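Local coordinates for KLLA0C04147p (Kluyveromyces lactis, PDB 5H2D), which binds ergosterol in its oxysterol-binding (ORD) domain and probably transfers sterols between membranes, at residues K50-V53 with R59-L62; V169-N174 with F178-L183; Q209-G212 with P218-D221. One frame throughout, in Å; residues are numbered along the deposited sequence.

Overall arrangement
Following the chain from the N terminus, interaction 1 comes first and closes the five-residue loop between Lys-50–Val-53 and Arg-59–Leu-62, after helix 45-49. Interaction 2 then joins strands 161-173 and 178-190 across a tight hairpin turn, and interaction 3 closes a later hairpin, of strands 207-211 and 219-230. The three lie in series; none nests within or crosses another. Met-60 and Val-53 of interaction 1 pack on Phe-173, and Met-60 also reaches Phe-178, so the loop rests on the first hairpin. Strands 178-190 and 207-211, one from each hairpin, lie next to each other, with Phe-178 O probably accepting a hydrogen bond from Val-210 N. Leu-62 and both hairpins touch the ergosterol.

Interaction 1: K50-V53 with R59-L62; sequences KSMV and RMTL
Met-52 lays its thioether over CB and CG of Met-60 and toward the carbonyl oxygen of Thr-61, with Met-52 SD 3.9 Å from Met-60 CG. Its CG stands anti to the carbonyl carbon and the chain runs straight as far as sulfur. A bend at chi3 (-61°) then turns the methyl inward, where Met-52 CE rests 3.8 Å from Thr-61 O and 4.1 Å from Leu-62 CD2. Met-60 has the contrasting shape: it is extended beyond CG (chi3 -179°) and runs obliquely past its partner. Its sulfur lies beside the other methyl, Met-60 SD to Met-52 CE measuring 4.1 Å, and its own methyl ends near the opposing backbone, with Met-60 CE 3.6 Å from Met-52 O.

Both segments belong to the irregular loop between helix 45-49 and strand 67-68 of the oxysterol-binding domain, and the methionine pair bridges the two ends of the loop formed with the five residues between them. The contact is van der Waals in character: the two thioethers and a leucine branch meet, and each thioether methyl also lies against a backbone carbonyl oxygen. Met-60 is buried and continues inward onto Leu-49 of helix 45-49. Leu-62 packs against Val-48 and Leu-49 and is one of the sterol-pocket residues, its side chain about 4 Å from the bound ergosterol (nearest atoms).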
loop_
_atom_site.group_PDB
_atom_site.type_symbol
_atom_site.label_atom_id
_atom_site.label_comp_id
_atom_site.label_asym_id
_atom_site.label_seq_id
_atom_site.Cartn_x
_atom_site.Cartn_y
_atom_site.Cartn_z
ATOM N N LYS A 50 27.669 4.101 5.507
ATOM C CA LYS A 50 28.753 3.515 6.296
ATOM C C LYS A 50 28.904 4.195 7.650
ATOM O O LYS A 50 29.428 3.586 8.590
ATOM C CB LYS A 50 30.076 3.586 5.531
ATOM C CG LYS A 50 30.657 4.979 5.381
ATOM C CD LYS A 50 31.905 4.955 4.495
ATOM C CE LYS A 50 32.410 6.359 4.230
ATOM N NZ LYS A 50 33.511 6.381 3.238
ATOM N N SER A 51 28.489 5.453 7.761
ATOM C CA SER A 51 28.606 6.220 8.997
ATOM C C SER A 51 27.358 6.122 9.869
ATOM O O SER A 51 27.270 6.823 10.883
ATOM C CB SER A 51 28.909 7.692 8.684
ATOM O OG SER A 51 27.791 8.365 8.117
ATOM N N MET A 52 26.403 5.263 9.513
ATOM C CA MET A 52 25.130 5.194 10.229
ATOM C C MET A 52 24.708 3.750 10.435
ATOM O O MET A 52 23.524 3.406 10.367
ATOM C CB MET A 52 24.053 5.994 9.497
ATOM C CG MET A 52 24.389 7.475 9.424
ATOM S SD MET A 52 23.135 8.477 8.624
ATOM C CE MET A 52 23.143 7.729 6.995
ATOM N N VAL A 53 25.678 2.879 10.709
ATOM C CA VAL A 53 25.371 1.472 10.883
ATOM C C VAL A 53 24.489 1.282 12.110
ATOM O O VAL A 53 24.676 1.932 13.147
ATOM C CB VAL A 53 26.670 0.656 10.979
ATOM C CG1 VAL A 53 26.355 -0.821 11.090
ATOM C CG2 VAL A 53 27.544 0.927 9.760
ATOM N N ARG A 59 15.765 7.610 11.688
ATOM C CA ARG A 59 16.850 8.261 12.415
ATOM C C ARG A 59 17.992 8.700 11.513
ATOM O O ARG A 59 18.930 9.339 11.999
ATOM C CB ARG A 59 17.397 7.329 13.500
ATOM C CG ARG A 59 16.391 6.930 14.565
ATOM C CD ARG A 59 16.313 7.947 15.695
ATOM N NE ARG A 59 15.837 9.250 15.237
ATOM C CZ ARG A 59 14.567 9.531 14.957
ATOM N NH1 ARG A 59 13.635 8.592 15.074
ATOM N NH2 ARG A 59 14.231 10.752 14.550
ATOM N N MET A 60 17.949 8.375 10.228
ATOM C CA MET A 60 19.020 8.729 9.313
ATOM C C MET A 60 18.737 10.053 8.625
ATOM O O MET A 60 17.588 10.374 8.309
ATOM C CB MET A 60 19.201 7.651 8.250
ATOM C CG MET A 60 19.819 6.370 8.750
ATOM S SD MET A 60 19.909 5.200 7.383
ATOM C CE MET A 60 20.630 3.773 8.193
ATOM N N THR A 61 19.797 10.805 8.373
ATOM C CA THR A 61 19.748 11.951 7.479
ATOM C C THR A 61 20.374 11.548 6.152
ATOM O O THR A 61 21.501 11.039 6.119
ATOM C CB THR A 61 20.475 13.155 8.077
ATOM O OG1 THR A 61 21.522 12.700 8.947
ATOM C CG2 THR A 61 19.499 14.018 8.858
ATOM N N LEU A 62 19.637 11.755 5.070
ATOM C CA LEU A 62 20.065 11.269 3.772
ATOM C C LEU A 62 20.103 12.412 2.776
ATOM O O LEU A 62 19.314 13.360 2.872
ATOM C CB LEU A 62 19.122 10.169 3.259
ATOM C CG LEU A 62 19.008 8.961 4.188
ATOM C CD1 LEU A 62 17.773 8.146 3.856
ATOM C CD2 LEU A 62 20.255 8.081 4.094
#

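Interaction 2: V169-N174 with F178-L183; sequences VDSKFN and FDFKHL. With ERG (ergosterol), chain B.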
loop_
_atom_site.group_PDB
_atom_site.type_symbol
_atom_site.label_atom_id
_atom_site.label_comp_id
_atom_site.label_asym_id
_atom_site.label_seq_id
_atom_site.Cartn_x
_atom_site.Cartn_y
_atom_site.Cartn_z
ATOM N N VAL A 169 6.139 -0.110 9.762
ATOM C CA VAL A 169 7.371 -0.541 9.113
ATOM C C VAL A 169 8.511 -0.403 10.108
ATOM O O VAL A 169 8.799 0.705 10.585
ATOM C CB VAL A 169 7.647 0.267 7.837
ATOM C CG1 VAL A 169 8.934 -0.208 7.184
ATOM C CG2 VAL A 169 6.472 0.147 6.855
ATOM N N ASP A 170 9.162 -1.525 10.413
ATOM C CA ASP A 170 10.293 -1.594 11.335
ATOM C C ASP A 170 11.538 -1.859 10.499
ATOM O O ASP A 170 11.637 -2.912 9.863
ATOM C CB ASP A 170 10.048 -2.706 12.351
ATOM C CG ASP A 170 10.826 -2.521 13.634
ATOM O OD1 ASP A 170 11.110 -1.363 14.016
ATOM O OD2 ASP A 170 11.119 -3.553 14.267
ATOM N N SER A 171 12.475 -0.913 10.481
ATOM C CA SER A 171 13.613 -0.971 9.570
ATOM C C SER A 171 14.935 -0.962 10.327
ATOM O O SER A 171 15.031 -0.487 11.464
ATOM C CB SER A 171 13.599 0.200 8.578
ATOM O OG SER A 171 13.850 1.426 9.245
ATOM N N LYS A 172 15.972 -1.461 9.656
ATOM C CA LYS A 172 17.283 -1.581 10.284
ATOM C C LYS A 172 18.353 -1.768 9.222
ATOM O O LYS A 172 18.256 -2.690 8.404
ATOM C CB LYS A 172 17.301 -2.762 11.256
ATOM C CG LYS A 172 18.662 -3.022 11.888
ATOM C CD LYS A 172 19.071 -1.882 12.787
ATOM C CE LYS A 172 19.610 -2.413 14.111
ATOM N NZ LYS A 172 18.591 -3.238 14.827
ATOM N N PHE A 173 19.377 -0.916 9.248
ATOM C CA PHE A 173 20.561 -1.104 8.419
ATOM C C PHE A 173 21.623 -1.785 9.274
ATOM O O PHE A 173 22.070 -1.209 10.266
ATOM C CB PHE A 173 21.087 0.220 7.868
ATOM C CG PHE A 173 22.377 0.075 7.116
ATOM C CD1 PHE A 173 22.438 -0.720 5.988
ATOM C CD2 PHE A 173 23.533 0.709 7.553
ATOM C CE1 PHE A 173 23.637 -0.874 5.283
ATOM C CE2 PHE A 173 24.725 0.558 6.859
ATOM C CZ PHE A 173 24.775 -0.232 5.731
ATOM N N ASN A 174 22.014 -3.003 8.894
ATOM C CA ASN A 174 22.924 -3.804 9.714
ATOM C C ASN A 174 24.383 -3.718 9.268
ATOM O O ASN A 174 25.208 -4.524 9.716
ATOM C CB ASN A 174 22.466 -5.272 9.747
ATOM C CG ASN A 174 22.616 -5.994 8.411
ATOM O OD1 ASN A 174 23.089 -5.438 7.428
ATOM N ND2 ASN A 174 22.234 -7.270 8.391
ATOM N N PHE A 178 19.767 -3.331 4.159
ATOM C CA PHE A 178 18.755 -2.516 4.822
ATOM C C PHE A 178 17.460 -3.317 4.806
ATOM O O PHE A 178 16.941 -3.627 3.731
ATOM C CB PHE A 178 18.586 -1.173 4.113
ATOM C CG PHE A 178 18.292 -0.008 5.037
ATOM C CD1 PHE A 178 17.450 -0.151 6.136
ATOM C CD2 PHE A 178 18.844 1.232 4.786
ATOM C CE1 PHE A 178 17.179 0.940 6.954
ATOM C CE2 PHE A 178 18.575 2.317 5.590
ATOM C CZ PHE A 178 17.747 2.170 6.690
ATOM N N ASP A 179 16.971 -3.684 5.989
ATOM C CA ASP A 179 15.861 -4.615 6.139
ATOM C C ASP A 179 14.612 -3.878 6.595
ATOM O O ASP A 179 14.689 -2.969 7.427
ATOM C CB ASP A 179 16.196 -5.709 7.163
ATOM C CG ASP A 179 15.240 -6.891 7.098
ATOM O OD1 ASP A 179 15.017 -7.423 5.995
ATOM O OD2 ASP A 179 14.699 -7.287 8.157
ATOM N N PHE A 180 13.458 -4.296 6.067
ATOM C CA PHE A 180 12.165 -3.684 6.370
ATOM C C PHE A 180 11.156 -4.774 6.682
ATOM O O PHE A 180 10.909 -5.657 5.851
ATOM C CB PHE A 180 11.686 -2.819 5.196
ATOM C CG PHE A 180 12.652 -1.740 4.857
ATOM C CD1 PHE A 180 13.723 -1.985 4.003
ATOM C CD2 PHE A 180 12.543 -0.499 5.456
ATOM C CE1 PHE A 180 14.655 -0.981 3.741
ATOM C CE2 PHE A 180 13.457 0.501 5.199
ATOM C CZ PHE A 180 14.515 0.266 4.343
ATOM N N LYS A 181 10.575 -4.711 7.872
ATOM C CA LYS A 181 9.531 -5.643 8.270
ATOM C C LYS A 181 8.228 -4.881 8.456
ATOM O O LYS A 181 8.228 -3.742 8.943
ATOM C CB LYS A 181 9.915 -6.395 9.554
ATOM C CG LYS A 181 11.176 -7.237 9.375
ATOM C CD LYS A 181 11.424 -8.168 10.549
ATOM C CE LYS A 181 12.242 -9.388 10.125
ATOM N NZ LYS A 181 13.589 -9.038 9.587
ATOM N N HIS A 182 7.133 -5.506 8.045
ATOM C CA HIS A 182 5.801 -4.902 8.054
ATOM C C HIS A 182 4.981 -5.635 9.105
ATOM O O HIS A 182 4.541 -6.770 8.887
ATOM C CB HIS A 182 5.193 -4.987 6.657
ATOM C CG HIS A 182 6.016 -4.263 5.642
ATOM N ND1 HIS A 182 5.646 -3.048 5.111
ATOM C CD2 HIS A 182 7.240 -4.543 5.126
ATOM C CE1 HIS A 182 6.596 -2.620 4.295
ATOM N NE2 HIS A 182 7.576 -3.506 4.292
ATOM N N LEU A 183 4.793 -4.986 10.250
ATOM C CA LEU A 183 4.297 -5.666 11.438
ATOM C C LEU A 183 2.776 -5.678 11.553
ATOM O O LEU A 183 2.239 -6.439 12.367
ATOM C CB LEU A 183 4.902 -5.016 12.688
ATOM C CG LEU A 183 6.435 -4.992 12.740
ATOM C CD1 LEU A 183 6.943 -4.406 14.056
ATOM C CD2 LEU A 183 7.001 -6.385 12.518
HETATM C C1 ERG B . 6.431 -2.052 0.402
HETATM C C2 ERG B . 4.943 -2.220 0.105
HETATM C C3 ERG B . 4.190 -1.872 1.362
HETATM C C4 ERG B . 4.487 -0.430 1.777
HETATM C C5 ERG B . 5.894 -0.163 1.868
HETATM C C6 ERG B . 6.343 0.759 2.803
HETATM C C7 ERG B . 7.692 1.133 2.917
HETATM C C8 ERG B . 8.658 0.590 2.064
HETATM C C9 ERG B . 8.280 -0.514 1.244
HETATM C C10 ERG B . 6.781 -0.630 0.862
HETATM C C11 ERG B . 9.232 -0.752 -0.004
HETATM C C12 ERG B . 10.711 -0.501 0.309
HETATM C C13 ERG B . 10.840 0.912 0.914
HETATM C C14 ERG B . 10.071 0.850 2.253
HETATM C C15 ERG B . 10.465 2.162 2.900
HETATM C C16 ERG B . 11.959 2.345 2.506
HETATM C C17 ERG B . 12.235 1.225 1.466
HETATM C C18 ERG B . 10.349 2.023 -0.041
HETATM C C19 ERG B . 6.534 0.366 -0.305
HETATM C C20 ERG B . 13.326 1.704 0.481
HETATM C C21 ERG B . 13.632 0.723 -0.644
HETATM C C22 ERG B . 14.583 1.906 1.318
HETATM C C23 ERG B . 15.150 3.277 1.515
HETATM C C24 ERG B . 16.392 3.458 2.387
HETATM C C25 ERG B . 17.321 4.470 1.703
HETATM C C26 ERG B . 17.740 3.900 0.343
HETATM C C27 ERG B . 18.602 4.732 2.512
HETATM C C28 ERG B . 15.910 3.965 3.732
HETATM O O1 ERG B . 2.743 -2.057 1.162
HETATM O O HOH W 1 14.113 -4.562 10.332
#
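Asp-170 and Lys-181 exchange two nearly straight backbone hydrogen bonds, Asp-170 N to Lys-181 O at 2.8 Å and Lys-181 N to Asp-170 O at 2.9 Å. Lys-172 and Asp-179 form the second hydrogen-bonded pair of this antiparallel hairpin, and a water donates to Asp-170 O. A bend at the end of Lys-181 (chi4 61°) brings its NZ to Asp-179 OD2 at 2.5 Å, a short salt bridge within one strand, while Asp-179 OD1 is hydrogen-bonded to Tyr-223 OH.

The alternate residues point to the opposite face, where Phe-178, Phe-180 and His-182 touch the sterol. Phe-173 CB sits 3.8 Å from the centroid of the Phe-178 ring, over its face in a CH-pi contact. Ser-171 CB lies 3.4 Å from Phe-180 CD2, and Ser-171 OG is hydrogen-bonded to Met-57 N. Val-169 lies beside His-182, its CG2 3.7 Å from His-182 ND1. Ergosterol C17 lies over one face of Phe-180, and ergosterol C5 is 3.5 Å from His-182 CE1; NE2 of the same imidazole is hydrogen-bonded to Asn-208 OD1. The chemistry thus divides by face: charges beside Asp-179 and Lys-181, and largely apolar, aromatic surface suited to a sterol on the other.

Interaction 3: Q209-G212 with P218-D221; sequences QVVG and PQVD. With ERG (ergosterol), chain B; SO4 (sulfate ion), chain C.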
loop_
_atom_site.group_PDB
_atom_site.type_symbol
_atom_site.label_atom_id
_atom_site.label_comp_id
_atom_site.label_asym_id
_atom_site.label_seq_id
_atom_site.Cartn_x
_atom_site.Cartn_y
_atom_site.Cartn_z
ATOM N N GLN A 209 14.101 -5.695 1.490
ATOM C CA GLN A 209 15.445 -5.311 1.877
ATOM C C GLN A 209 16.115 -4.624 0.705
ATOM O O GLN A 209 15.779 -4.870 -0.457
ATOM C CB GLN A 209 16.272 -6.518 2.335
ATOM C CG GLN A 209 16.410 -7.579 1.264
ATOM C CD GLN A 209 17.227 -8.781 1.708
ATOM O OE1 GLN A 209 17.905 -8.746 2.732
ATOM N NE2 GLN A 209 17.159 -9.856 0.929
ATOM N N VAL A 210 17.066 -3.753 1.019
ATOM C CA VAL A 210 17.965 -3.206 0.009
ATOM C C VAL A 210 19.263 -3.987 0.117
ATOM O O VAL A 210 19.885 -4.011 1.183
ATOM C CB VAL A 210 18.199 -1.699 0.200
ATOM C CG1 VAL A 210 19.201 -1.197 -0.820
ATOM C CG2 VAL A 210 16.878 -0.930 0.053
ATOM N N VAL A 211 19.630 -4.677 -0.965
ATOM C CA VAL A 211 20.891 -5.412 -1.038
ATOM C C VAL A 211 21.733 -4.839 -2.174
ATOM O O VAL A 211 21.334 -3.878 -2.835
ATOM C CB VAL A 211 20.654 -6.924 -1.221
ATOM C CG1 VAL A 211 19.945 -7.501 -0.006
ATOM C CG2 VAL A 211 19.851 -7.201 -2.473
ATOM N N GLY A 212 22.916 -5.416 -2.401
ATOM C CA GLY A 212 23.814 -4.855 -3.391
ATOM C C GLY A 212 24.492 -3.569 -2.977
ATOM O O GLY A 212 25.076 -2.892 -3.824
ATOM N N PRO A 218 22.721 -1.030 -5.571
ATOM C CA PRO A 218 21.604 -1.314 -4.662
ATOM C C PRO A 218 20.365 -1.773 -5.415
ATOM O O PRO A 218 20.008 -1.221 -6.457
ATOM C CB PRO A 218 21.368 0.035 -3.968
ATOM C CG PRO A 218 22.698 0.741 -4.073
ATOM C CD PRO A 218 23.199 0.357 -5.435
ATOM N N GLN A 219 19.689 -2.766 -4.843
ATOM C CA GLN A 219 18.517 -3.386 -5.446
ATOM C C GLN A 219 17.475 -3.639 -4.364
ATOM O O GLN A 219 17.808 -4.074 -3.261
ATOM C CB GLN A 219 18.907 -4.701 -6.156
ATOM C CG GLN A 219 17.819 -5.774 -6.245
ATOM C CD GLN A 219 18.369 -7.166 -6.589
ATOM O OE1 GLN A 219 19.497 -7.511 -6.223
ATOM N NE2 GLN A 219 17.566 -7.970 -7.289
ATOM N N VAL A 220 16.214 -3.356 -4.683
ATOM C CA VAL A 220 15.114 -3.670 -3.777
ATOM C C VAL A 220 14.713 -5.128 -3.964
ATOM O O VAL A 220 14.411 -5.569 -5.082
ATOM C CB VAL A 220 13.909 -2.745 -4.020
ATOM C CG1 VAL A 220 12.803 -3.107 -3.050
ATOM C CG2 VAL A 220 14.286 -1.287 -3.885
ATOM N N ASP A 221 14.681 -5.872 -2.869
ATOM C CA ASP A 221 14.264 -7.266 -2.863
ATOM C C ASP A 221 13.113 -7.426 -1.884
ATOM O O ASP A 221 13.110 -6.826 -0.806
ATOM C CB ASP A 221 15.426 -8.186 -2.464
ATOM C CG ASP A 221 15.023 -9.643 -2.387
ATOM O OD1 ASP A 221 14.230 -10.083 -3.244
ATOM O OD2 ASP A 221 15.508 -10.337 -1.467
HETATM C C1 ERG B . 6.431 -2.052 0.402
HETATM C C2 ERG B . 4.943 -2.220 0.105
HETATM C C3 ERG B . 4.190 -1.872 1.362
HETATM C C4 ERG B . 4.487 -0.430 1.777
HETATM C C5 ERG B . 5.894 -0.163 1.868
HETATM C C6 ERG B . 6.343 0.759 2.803
HETATM C C7 ERG B . 7.692 1.133 2.917
HETATM C C8 ERG B . 8.658 0.590 2.064
HETATM C C9 ERG B . 8.280 -0.514 1.244
HETATM C C10 ERG B . 6.781 -0.630 0.862
HETATM C C11 ERG B . 9.232 -0.752 -0.004
HETATM C C12 ERG B . 10.711 -0.501 0.309
HETATM C C13 ERG B . 10.840 0.912 0.914
HETATM C C14 ERG B . 10.071 0.850 2.253
HETATM C C15 ERG B . 10.465 2.162 2.900
HETATM C C16 ERG B . 11.959 2.345 2.506
HETATM C C17 ERG B . 12.235 1.225 1.466
HETATM C C18 ERG B . 10.349 2.023 -0.041
HETATM C C19 ERG B . 6.534 0.366 -0.305
HETATM C C20 ERG B . 13.326 1.704 0.481
HETATM C C21 ERG B . 13.632 0.723 -0.644
HETATM C C22 ERG B . 14.583 1.906 1.318
HETATM C C23 ERG B . 15.150 3.277 1.515
HETATM C C24 ERG B . 16.392 3.458 2.387
HETATM C C25 ERG B . 17.321 4.470 1.703
HETATM C C26 ERG B . 17.740 3.900 0.343
HETATM C C27 ERG B . 18.602 4.732 2.512
HETATM C C28 ERG B . 15.910 3.965 3.732
HETATM O O1 ERG B . 2.743 -2.057 1.162
HETATM S S SO4 C . 26.065 -7.005 -1.093
HETATM O O1 SO4 C . 26.387 -5.803 -1.851
HETATM O O2 SO4 C . 24.816 -7.594 -1.601
HETATM O O3 SO4 C . 27.162 -7.965 -1.233
HETATM O O4 SO4 C . 25.948 -6.663 0.322
#
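A side-chain hydrogen bond adds a third link to the two backbone bonds between Gln-209 and Asp-221: Gln-209 NE2 donates to Asp-221 OD2 at 2.9 Å, nearly straight (164°). This pair belongs to the beta hairpin of strands 207-211 and 219-230. The carboxylate oxygen receives it on its anti lone pair, and the acceptor lies in the plane of the amide. With chi1 at 59°, Gln-209 CG sits between the backbone N and carbonyl carbon, and the extended chain beyond runs alongside Asp-221. Asp-221 OD2 also accepts from Arg-244 N, so two donors hold this buried oxygen and would probably stabilise its negative charge.

Gln-209 N meets Asp-221 O at 2.7 Å, with a return bond from Asp-221 N, and Val-211 with Gln-219 forms the second hydrogen-bonded pair. Val-211 CG2 lies beside the Gln-219 amide. On the other face Val-210 and Val-220 line the pocket, their CG2 methyls 3.7 and 3.9 Å from ergosterol C21, and Val-210 CG1 packs on Pro-218 CB. At the turn end Gly-212 takes a positive phi, and its N donates to O2 of a sulfate, probably from the crystallisation liquor, at 3.0 Å.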